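Local coordinates for beta-lactamase domain protein (Burkholderia ambifaria, PDB 5I0P) that probably acts as a hydrolase of the metallo-beta-lactamase superfamily, on a substrate not yet established, and holds a pair of neighbouring zinc ions, at residues L40-P45 with E83-R88; F46-I51 with H104-G109; H14-P19 with V284-A289. One frame throughout, in Å; residues are numbered along the deposited sequence.

Overall arrangement
From the N terminus, the chain first passes through residues 14-19, which lie on the start of helix 284-308; contact 3 therefore closes a loop of 264 residues that takes in both large sheets, and contacts 1 and 2 nest inside it. Strand 37-43 carries residues 40-45 of contact 1, and the next residues, 46-51, belong to contact 2. Their partners follow in the same order, helix 76-88 and then helix 105-108, so the two contacts cross. They touch, because strands 37-43 and 50-60 are antiparallel neighbours: M42 N probably hydrogen-bonds to I51 O. Together they fix the first sheet to helix 76-88 and to the zinc site, while contact 3 sits about 23 Å from contact 2, centre to centre.

Contact 1: L40-P45 with E83-R88; sequences LRMPLP and EQIFDR
I85 points its CD1 methyl from helix 76-88 at the strand, where L40 and M42 each offer one methyl to receive it. CD1 of I85 lies 4.2 Å from CD2 of L40 and 4.4 Å from CE of M42. Those two strand methyls are themselves 4.3 Å apart, L40 CD2 to M42 CE, which makes the three groups a nearly equilateral triangle. The touching is done entirely by terminal methyls: the side chains of L40 and I85 run at a slant to one another and meet where they finish, while the backbones stay well back, with CA of L40 and CA of I85 9.0 Å apart.

M42 reaches the helix by bending. Its CB does not aim at I85, but two successive turns (chi1 -69°, chi2 -64°) bring SD round, and the extended last torsion then sends CE out alongside L40 CD2 toward I85. L40 needs no such detour, since its CB already faces the helix. No hydrogen bond joins the two segments, and all three touching residues are buried, so this is purely apolar packing.

The preceding two turns of the helix continue the layer: I78, H81 and W82 also lie against M42, and W82 against L40. Behind them the strand is held to strand 50-60 by backbone hydrogen bonds of L40 with L53. Helix 76-88 links the parallel neighbours 63-69 and 95-99, a beta-alpha-beta crossover, and it covers one face of the sheet, as the flanking helices do in the alpha-beta/beta-alpha sandwich of metallo-beta-lactamases.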
loop_
_atom_site.group_PDB
_atom_site.type_symbol
_atom_site.label_atom_id
_atom_site.label_comp_id
_atom_site.label_asym_id
_atom_site.label_seq_id
_atom_site.Cartn_x
_atom_site.Cartn_y
_atom_site.Cartn_z
ATOM N N LEU A 40 -5.606 15.038 0.289
ATOM C CA LEU A 40 -5.973 15.100 1.691
ATOM C C LEU A 40 -4.929 14.336 2.485
ATOM O O LEU A 40 -4.347 13.354 1.991
ATOM C CB LEU A 40 -7.310 14.444 1.985
ATOM C CG LEU A 40 -8.625 14.343 1.229
ATOM C CD1 LEU A 40 -8.545 13.999 -0.260
ATOM C CD2 LEU A 40 -9.305 13.224 1.972
ATOM N N ARG A 41 -4.725 14.734 3.738
ATOM C CA ARG A 41 -3.812 13.987 4.600
ATOM C C ARG A 41 -4.499 13.670 5.914
ATOM O O ARG A 41 -5.024 14.566 6.573
ATOM C CB ARG A 41 -2.500 14.743 4.856
ATOM C CG ARG A 41 -1.620 14.054 5.884
ATOM C CD ARG A 41 -0.289 14.798 6.105
ATOM N NE ARG A 41 0.555 14.410 5.004
ATOM C CZ ARG A 41 1.771 13.900 5.084
ATOM N NH1 ARG A 41 2.387 13.722 6.243
ATOM N NH2 ARG A 41 2.368 13.569 3.955
ATOM N N MET A 42 -4.518 12.396 6.279
ATOM C CA MET A 42 -5.189 11.970 7.491
ATOM C C MET A 42 -4.187 11.514 8.560
ATOM O O MET A 42 -3.178 10.869 8.248
ATOM C CB MET A 42 -6.166 10.827 7.194
ATOM C CG MET A 42 -7.417 11.262 6.351
ATOM S SD MET A 42 -8.465 12.458 7.267
ATOM C CE MET A 42 -9.891 12.345 6.141
ATOM N N PRO A 43 -4.428 11.842 9.823
ATOM C CA PRO A 43 -3.551 11.344 10.891
ATOM C C PRO A 43 -3.757 9.861 11.136
ATOM O O PRO A 43 -4.871 9.344 11.032
ATOM C CB PRO A 43 -3.997 12.149 12.109
ATOM C CG PRO A 43 -5.472 12.388 11.839
ATOM C CD PRO A 43 -5.535 12.660 10.350
ATOM N N LEU A 44 -2.668 9.173 11.452
ATOM C CA LEU A 44 -2.743 7.797 11.906
ATOM C C LEU A 44 -2.059 7.718 13.263
ATOM O O LEU A 44 -1.140 8.491 13.520
ATOM C CB LEU A 44 -2.090 6.832 10.907
ATOM C CG LEU A 44 -2.862 6.706 9.587
ATOM C CD1 LEU A 44 -2.093 5.914 8.602
ATOM C CD2 LEU A 44 -4.280 6.099 9.761
ATOM N N PRO A 45 -2.535 6.848 14.182
ATOM C CA PRO A 45 -1.951 6.777 15.532
ATOM C C PRO A 45 -0.865 5.723 15.701
ATOM O O PRO A 45 -0.797 5.082 16.755
ATOM C CB PRO A 45 -3.166 6.435 16.396
ATOM C CG PRO A 45 -3.966 5.509 15.452
ATOM C CD PRO A 45 -3.748 6.023 14.062
ATOM N N GLU A 83 -15.973 14.329 7.549
ATOM C CA GLU A 83 -17.195 15.129 7.651
ATOM C C GLU A 83 -16.928 16.590 7.357
ATOM O O GLU A 83 -17.748 17.249 6.713
ATOM C CB GLU A 83 -17.843 14.977 9.023
ATOM C CG GLU A 83 -18.638 13.677 9.154
ATOM C CD GLU A 83 -19.796 13.604 8.172
ATOM O OE1 GLU A 83 -20.043 12.523 7.643
ATOM O OE2 GLU A 83 -20.445 14.638 7.909
ATOM N N GLN A 84 -15.772 17.100 7.782
ATOM C CA GLN A 84 -15.402 18.472 7.468
ATOM C C GLN A 84 -15.133 18.650 5.979
ATOM O O GLN A 84 -15.495 19.681 5.396
ATOM C CB GLN A 84 -14.180 18.887 8.282
ATOM C CG GLN A 84 -14.487 19.256 9.722
ATOM C CD GLN A 84 -13.240 19.319 10.600
ATOM O OE1 GLN A 84 -12.109 19.062 10.149
ATOM N NE2 GLN A 84 -13.448 19.647 11.875
ATOM N N ILE A 85 -14.509 17.661 5.340
ATOM C CA ILE A 85 -14.273 17.778 3.904
ATOM C C ILE A 85 -15.584 17.695 3.135
ATOM O O ILE A 85 -15.778 18.403 2.136
ATOM C CB ILE A 85 -13.267 16.718 3.434
ATOM C CG1 ILE A 85 -11.829 17.201 3.699
ATOM C CG2 ILE A 85 -13.541 16.321 1.957
ATOM C CD1 ILE A 85 -10.957 16.198 4.373
ATOM N N PHE A 86 -16.510 16.848 3.592
ATOM C CA PHE A 86 -17.828 16.814 2.980
ATOM C C PHE A 86 -18.498 18.170 3.077
ATOM O O PHE A 86 -19.157 18.620 2.130
ATOM C CB PHE A 86 -18.714 15.768 3.663
ATOM C CG PHE A 86 -18.174 14.359 3.631
ATOM C CD1 PHE A 86 -17.298 13.944 2.631
ATOM C CD2 PHE A 86 -18.591 13.440 4.583
ATOM C CE1 PHE A 86 -16.830 12.614 2.589
ATOM C CE2 PHE A 86 -18.151 12.111 4.549
ATOM C CZ PHE A 86 -17.262 11.695 3.556
ATOM N N ASP A 87 -18.327 18.848 4.213
ATOM C CA ASP A 87 -19.071 20.079 4.432
ATOM C C ASP A 87 -18.471 21.256 3.680
ATOM O O ASP A 87 -19.204 22.131 3.204
ATOM C CB ASP A 87 -19.169 20.390 5.927
ATOM C CG ASP A 87 -20.166 19.484 6.644
ATOM O OD1 ASP A 87 -20.110 19.351 7.883
ATOM O OD2 ASP A 87 -21.056 18.943 5.969
ATOM N N ARG A 88 -17.152 21.303 3.551
ATOM C CA ARG A 88 -16.507 22.534 3.129
ATOM C C ARG A 88 -15.737 22.429 1.829
ATOM O O ARG A 88 -15.420 23.476 1.262
ATOM C CB ARG A 88 -15.559 23.030 4.223
#

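Contact 2: F46-I51 with H104-G109; sequences FSLDHI and HPDHFG. With ZN (zinc ion), chain F; ZN (zinc ion), chain E.
I51 and D106 bring the two backbones closest, their CA atoms 6.9 Å apart, where the start of strand 50-60 passes the short helix 105-108. No hydrogen bond links the segments. H104 occupies the N-cap of the helix, and its carbonyl O accepts H107 N at 2.8 Å; this tight turn places H104, D106 and H107 around the metals.

From the strand side the main contact is I51. Both its torsions are extended (chi1 180°, chi2 170°), and the straight arm sets CD1 squarely over one face of the H107 imidazole, a CH-pi contact 3.5 Å from CD1 to the ring centroid and only 3° off the normal. CD1 also lies close to the backbone carbonyl of D106, 3.1 Å from its O, a short approach that should not be over-read at this resolution. L48 comes in from the loop across the D106 carboxylate at roughly a right angle, with its CD2 4.0 Å from OD1.

The H107 ring is fixed at both nitrogens: ND1 donates to D70 OD2, and NE2 binds one zinc ion at 2.3 Å. D70 would thus probably polarise the ring toward its metal. D106 OD1 binds the same zinc, at a long 2.7 Å, and H277 and D232 are its other protein ligands; the carbonyl O of H50 in turn accepts a hydrogen bond from H277 ND1, making H50 a second-shell residue. H104 ND1 holds the other zinc at 2.1 Å with H102, H213 and D232. H102, H104, D106 and H107 form the HxHxDH motif of the metallo-beta-lactamase superfamily, here with two zinc ions bridged by an aspartate, D232.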
loop_
_atom_site.group_PDB
_atom_site.type_symbol
_atom_site.label_atom_id
_atom_site.label_comp_id
_atom_site.label_asym_id
_atom_site.label_seq_id
_atom_site.Cartn_x
_atom_site.Cartn_y
_atom_site.Cartn_z
ATOM N N PHE A 46 -0.024 5.532 14.688
ATOM C CA PHE A 46 1.045 4.543 14.677
ATOM C C PHE A 46 2.332 5.275 14.369
ATOM O O PHE A 46 2.332 6.493 14.198
ATOM C CB PHE A 46 0.842 3.474 13.599
ATOM C CG PHE A 46 -0.538 2.944 13.530
ATOM C CD1 PHE A 46 -1.141 2.384 14.646
ATOM C CD2 PHE A 46 -1.258 3.065 12.348
ATOM C CE1 PHE A 46 -2.435 1.916 14.570
ATOM C CE2 PHE A 46 -2.545 2.603 12.252
ATOM C CZ PHE A 46 -3.146 2.026 13.359
ATOM N N SER A 47 3.428 4.518 14.250
ATOM C CA SER A 47 4.709 5.100 13.847
ATOM C C SER A 47 4.611 5.701 12.457
ATOM O O SER A 47 5.274 6.701 12.145
ATOM C CB SER A 47 5.819 4.056 13.909
ATOM O OG SER A 47 6.687 4.362 14.992
ATOM N N LEU A 48 3.852 5.053 11.593
ATOM C CA LEU A 48 3.399 5.653 10.350
ATOM C C LEU A 48 2.254 6.590 10.717
ATOM O O LEU A 48 1.168 6.128 11.077
ATOM C CB LEU A 48 2.958 4.542 9.408
ATOM C CG LEU A 48 2.572 4.872 7.992
ATOM C CD1 LEU A 48 3.788 5.083 7.171
ATOM C CD2 LEU A 48 1.689 3.744 7.418
ATOM N N ASP A 49 2.496 7.902 10.690
ATOM C CA ASP A 49 1.587 8.840 11.349
ATOM C C ASP A 49 0.556 9.461 10.416
ATOM O O ASP A 49 -0.182 10.355 10.843
ATOM C CB ASP A 49 2.360 9.963 12.050
ATOM C CG ASP A 49 3.163 10.840 11.088
ATOM O OD1 ASP A 49 2.868 10.865 9.858
ATOM O OD2 ASP A 49 4.045 11.588 11.603
ATOM N N HIS A 50 0.508 9.055 9.151
ATOM C CA HIS A 50 -0.403 9.709 8.235
ATOM C C HIS A 50 -0.685 8.792 7.057
ATOM O O HIS A 50 0.111 7.926 6.723
ATOM C CB HIS A 50 0.188 11.031 7.743
ATOM C CG HIS A 50 1.269 10.847 6.737
ATOM N ND1 HIS A 50 2.586 10.642 7.096
ATOM C CD2 HIS A 50 1.227 10.772 5.383
ATOM C CE1 HIS A 50 3.316 10.491 6.000
ATOM N NE2 HIS A 50 2.514 10.547 4.949
ATOM N N ILE A 51 -1.787 9.052 6.377
ATOM C CA ILE A 51 -2.014 8.494 5.048
ATOM C C ILE A 51 -2.544 9.608 4.154
ATOM O O ILE A 51 -3.360 10.430 4.586
ATOM C CB ILE A 51 -2.970 7.276 5.071
ATOM C CG1 ILE A 51 -3.181 6.730 3.650
ATOM C CG2 ILE A 51 -4.295 7.588 5.783
ATOM C CD1 ILE A 51 -3.902 5.404 3.588
ATOM N N HIS A 104 -4.999 -2.931 3.093
ATOM C CA HIS A 104 -4.449 -2.576 4.402
ATOM C C HIS A 104 -5.349 -1.550 5.088
ATOM O O HIS A 104 -5.966 -0.689 4.431
ATOM C CB HIS A 104 -3.013 -2.068 4.290
ATOM C CG HIS A 104 -2.050 -3.156 3.926
ATOM N ND1 HIS A 104 -0.840 -2.920 3.314
ATOM C CD2 HIS A 104 -2.154 -4.499 4.038
ATOM C CE1 HIS A 104 -0.234 -4.069 3.079
ATOM N NE2 HIS A 104 -1.008 -5.042 3.510
ATOM N N PRO A 105 -5.451 -1.639 6.415
ATOM C CA PRO A 105 -6.519 -0.925 7.138
ATOM C C PRO A 105 -6.511 0.597 6.936
ATOM O O PRO A 105 -7.585 1.226 6.944
ATOM C CB PRO A 105 -6.240 -1.287 8.601
ATOM C CG PRO A 105 -5.374 -2.448 8.541
ATOM C CD PRO A 105 -4.558 -2.368 7.318
ATOM N N ASP A 106 -5.330 1.212 6.795
ATOM C CA ASP A 106 -5.298 2.651 6.614
ATOM C C ASP A 106 -5.858 3.061 5.247
ATOM O O ASP A 106 -6.297 4.210 5.098
ATOM C CB ASP A 106 -3.874 3.214 6.871
ATOM C CG ASP A 106 -2.745 2.411 6.183
ATOM O OD1 ASP A 106 -1.789 3.055 5.667
ATOM O OD2 ASP A 106 -2.792 1.161 6.150
ATOM N N HIS A 107 -5.927 2.138 4.273
ATOM C CA HIS A 107 -6.521 2.473 2.978
ATOM C C HIS A 107 -7.993 2.115 2.876
ATOM O O HIS A 107 -8.747 2.838 2.211
ATOM C CB HIS A 107 -5.745 1.797 1.854
ATOM C CG HIS A 107 -4.303 2.179 1.835
ATOM N ND1 HIS A 107 -3.772 3.037 0.891
ATOM C CD2 HIS A 107 -3.293 1.883 2.686
ATOM C CE1 HIS A 107 -2.484 3.207 1.128
ATOM N NE2 HIS A 107 -2.169 2.516 2.208
ATOM N N PHE A 108 -8.425 1.092 3.624
ATOM C CA PHE A 108 -9.675 0.386 3.411
ATOM C C PHE A 108 -10.643 0.514 4.569
ATOM O O PHE A 108 -11.831 0.260 4.371
ATOM C CB PHE A 108 -9.381 -1.104 3.188
ATOM C CG PHE A 108 -10.536 -1.917 2.707
ATOM C CD1 PHE A 108 -11.364 -1.469 1.693
ATOM C CD2 PHE A 108 -10.759 -3.193 3.234
ATOM C CE1 PHE A 108 -12.431 -2.265 1.221
ATOM C CE2 PHE A 108 -11.783 -4.010 2.751
ATOM C CZ PHE A 108 -12.630 -3.528 1.743
ATOM N N GLY A 109 -10.174 0.936 5.747
ATOM C CA GLY A 109 -11.000 0.883 6.946
ATOM C C GLY A 109 -12.342 1.588 6.815
ATOM O O GLY A 109 -13.378 1.057 7.239
HETATM ZN ZN ZN F . -0.313 2.390 3.549
HETATM ZN ZN ZN E . -0.087 -1.052 2.812
#

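Contact 3: H14-P19 with V284-A289; sequences HQLDYP and VRTRIA
L16 leans from the N-terminal arm against the first turn of helix 284-308, and it does so with a single methyl. Its CB leaves the backbone beside the helix, not pointing into it; chi1 of -51° sets CG beside the backbone N, and the path from CA runs on straight through CG to CD1 (chi2 180°), which makes no contact with the helix segment. CD2, the other branch, settles on the helix, 4.1 Å from the backbone N of R287 and equally far from R287 CB, and it also lies 4.3 Å from CG2 of T286. Elsewhere the L16 side chain packs on P236 and F281, which leaves it buried.

T286 CG2 has a second neighbour in Q15, whose CB lies 3.7 Å away, although Q15 is exposed and poorly ordered. R287 meets the arm near its root only: its guanidinium group heads off to L235 O through NE and to Q290 OE1 through NH1.

Further along the arm, D17 makes backbone hydrogen bonds with R282, and Y18 forms a cation-pi contact with K279. The irregular N-terminal arm is thus bonded to edge strand 281-282 of the second sheet and lies over the strand-to-helix junction where helix 284-308 begins.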
loop_
_atom_site.group_PDB
_atom_site.type_symbol
_atom_site.label_atom_id
_atom_site.label_comp_id
_atom_site.label_asym_id
_atom_site.label_seq_id
_atom_site.Cartn_x
_atom_site.Cartn_y
_atom_site.Cartn_z
ATOM N N HIS A 14 16.745 13.956 -0.581
ATOM C CA HIS A 14 17.257 15.142 -1.276
ATOM C C HIS A 14 17.490 14.934 -2.771
ATOM O O HIS A 14 17.557 15.924 -3.508
ATOM C CB HIS A 14 18.562 15.612 -0.621
ATOM N N GLN A 15 17.624 13.694 -3.244
ATOM C CA GLN A 15 17.630 13.450 -4.684
ATOM C C GLN A 15 16.240 13.543 -5.306
ATOM O O GLN A 15 16.135 13.604 -6.536
ATOM C CB GLN A 15 18.263 12.081 -5.012
ATOM C CG GLN A 15 19.762 12.017 -4.829
ATOM C CD GLN A 15 20.479 12.803 -5.925
ATOM O OE1 GLN A 15 20.084 12.751 -7.095
ATOM N NE2 GLN A 15 21.515 13.557 -5.545
ATOM N N LEU A 16 15.181 13.566 -4.499
ATOM C CA LEU A 16 13.833 13.716 -5.031
ATOM C C LEU A 16 13.468 15.184 -5.113
ATOM O O LEU A 16 14.060 16.038 -4.446
ATOM C CB LEU A 16 12.798 12.986 -4.170
ATOM C CG LEU A 16 13.096 11.518 -3.839
ATOM C CD1 LEU A 16 11.994 10.867 -2.966
ATOM C CD2 LEU A 16 13.348 10.767 -5.139
ATOM N N ASP A 17 12.483 15.468 -5.964
ATOM C CA ASP A 17 11.962 16.815 -6.175
ATOM C C ASP A 17 10.557 16.844 -5.589
ATOM O O ASP A 17 9.701 16.037 -5.969
ATOM C CB ASP A 17 11.966 17.183 -7.659
ATOM C CG ASP A 17 11.014 18.355 -7.986
ATOM O OD1 ASP A 17 11.069 19.382 -7.265
ATOM O OD2 ASP A 17 10.206 18.259 -8.959
ATOM N N TYR A 18 10.366 17.670 -4.585
ATOM C CA TYR A 18 9.048 17.901 -4.025
ATOM C C TYR A 18 8.467 19.140 -4.641
ATOM O O TYR A 18 8.729 20.254 -4.146
ATOM C CB TYR A 18 9.112 18.046 -2.503
ATOM C CG TYR A 18 9.519 16.753 -1.854
ATOM C CD1 TYR A 18 8.640 15.677 -1.818
ATOM C CD2 TYR A 18 10.764 16.605 -1.277
ATOM C CE1 TYR A 18 8.997 14.490 -1.243
ATOM C CE2 TYR A 18 11.133 15.429 -0.699
ATOM C CZ TYR A 18 10.242 14.368 -0.681
ATOM O OH TYR A 18 10.579 13.190 -0.098
ATOM N N PRO A 19 7.596 19.013 -5.643
ATOM C CA PRO A 19 7.069 20.211 -6.329
ATOM C C PRO A 19 6.312 21.167 -5.428
ATOM O O PRO A 19 6.151 22.327 -5.807
ATOM C CB PRO A 19 6.138 19.630 -7.398
ATOM C CG PRO A 19 5.794 18.241 -6.878
ATOM C CD PRO A 19 7.013 17.765 -6.158
ATOM N N VAL A 284 10.649 9.262 -9.758
ATOM C CA VAL A 284 10.263 7.890 -9.463
ATOM C C VAL A 284 11.417 6.936 -9.737
ATOM O O VAL A 284 11.687 6.030 -8.939
ATOM C CB VAL A 284 8.992 7.487 -10.235
ATOM C CG1 VAL A 284 9.224 7.494 -11.739
ATOM C CG2 VAL A 284 8.559 6.082 -9.773
ATOM N N ARG A 285 12.155 7.162 -10.829
ATOM C CA ARG A 285 13.248 6.260 -11.175
ATOM C C ARG A 285 14.368 6.349 -10.151
ATOM O O ARG A 285 14.981 5.328 -9.807
ATOM C CB ARG A 285 13.783 6.563 -12.571
ATOM C CG ARG A 285 14.538 5.379 -13.174
ATOM C CD ARG A 285 14.774 5.537 -14.670
ATOM N NE ARG A 285 13.501 5.747 -15.336
ATOM C CZ ARG A 285 13.353 6.368 -16.498
ATOM N NH1 ARG A 285 14.420 6.846 -17.125
ATOM N NH2 ARG A 285 12.137 6.524 -17.012
ATOM N N THR A 286 14.648 7.563 -9.657
ATOM C CA THR A 286 15.649 7.721 -8.604
ATOM C C THR A 286 15.243 6.999 -7.318
ATOM O O THR A 286 16.066 6.326 -6.696
ATOM C CB THR A 286 15.916 9.200 -8.364
ATOM O OG1 THR A 286 16.537 9.735 -9.534
ATOM C CG2 THR A 286 16.852 9.391 -7.210
ATOM N N ARG A 287 13.978 7.110 -6.914
ATOM C CA ARG A 287 13.541 6.454 -5.692
ATOM C C ARG A 287 13.620 4.948 -5.824
ATOM O O ARG A 287 14.077 4.253 -4.899
ATOM C CB ARG A 287 12.111 6.850 -5.374
ATOM C CG ARG A 287 11.543 6.179 -4.144
ATOM C CD ARG A 287 12.440 6.361 -2.914
ATOM N NE ARG A 287 11.834 5.762 -1.723
ATOM C CZ ARG A 287 12.505 5.421 -0.636
ATOM N NH1 ARG A 287 13.813 5.619 -0.586
ATOM N NH2 ARG A 287 11.869 4.908 0.405
ATOM N N ILE A 288 13.225 4.427 -6.987
ATOM C CA ILE A 288 13.249 2.987 -7.159
ATOM C C ILE A 288 14.685 2.482 -7.144
ATOM O O ILE A 288 14.965 1.379 -6.648
ATOM C CB ILE A 288 12.505 2.589 -8.444
ATOM C CG1 ILE A 288 10.996 2.655 -8.189
ATOM C CG2 ILE A 288 12.875 1.167 -8.865
ATOM C CD1 ILE A 288 10.218 2.919 -9.417
ATOM N N ALA A 289 15.613 3.277 -7.674
ATOM C CA ALA A 289 17.012 2.898 -7.610
ATOM C C ALA A 289 17.464 2.784 -6.161
ATOM O O ALA A 289 18.194 1.847 -5.793
ATOM C CB ALA A 289 17.842 3.892 -8.406
#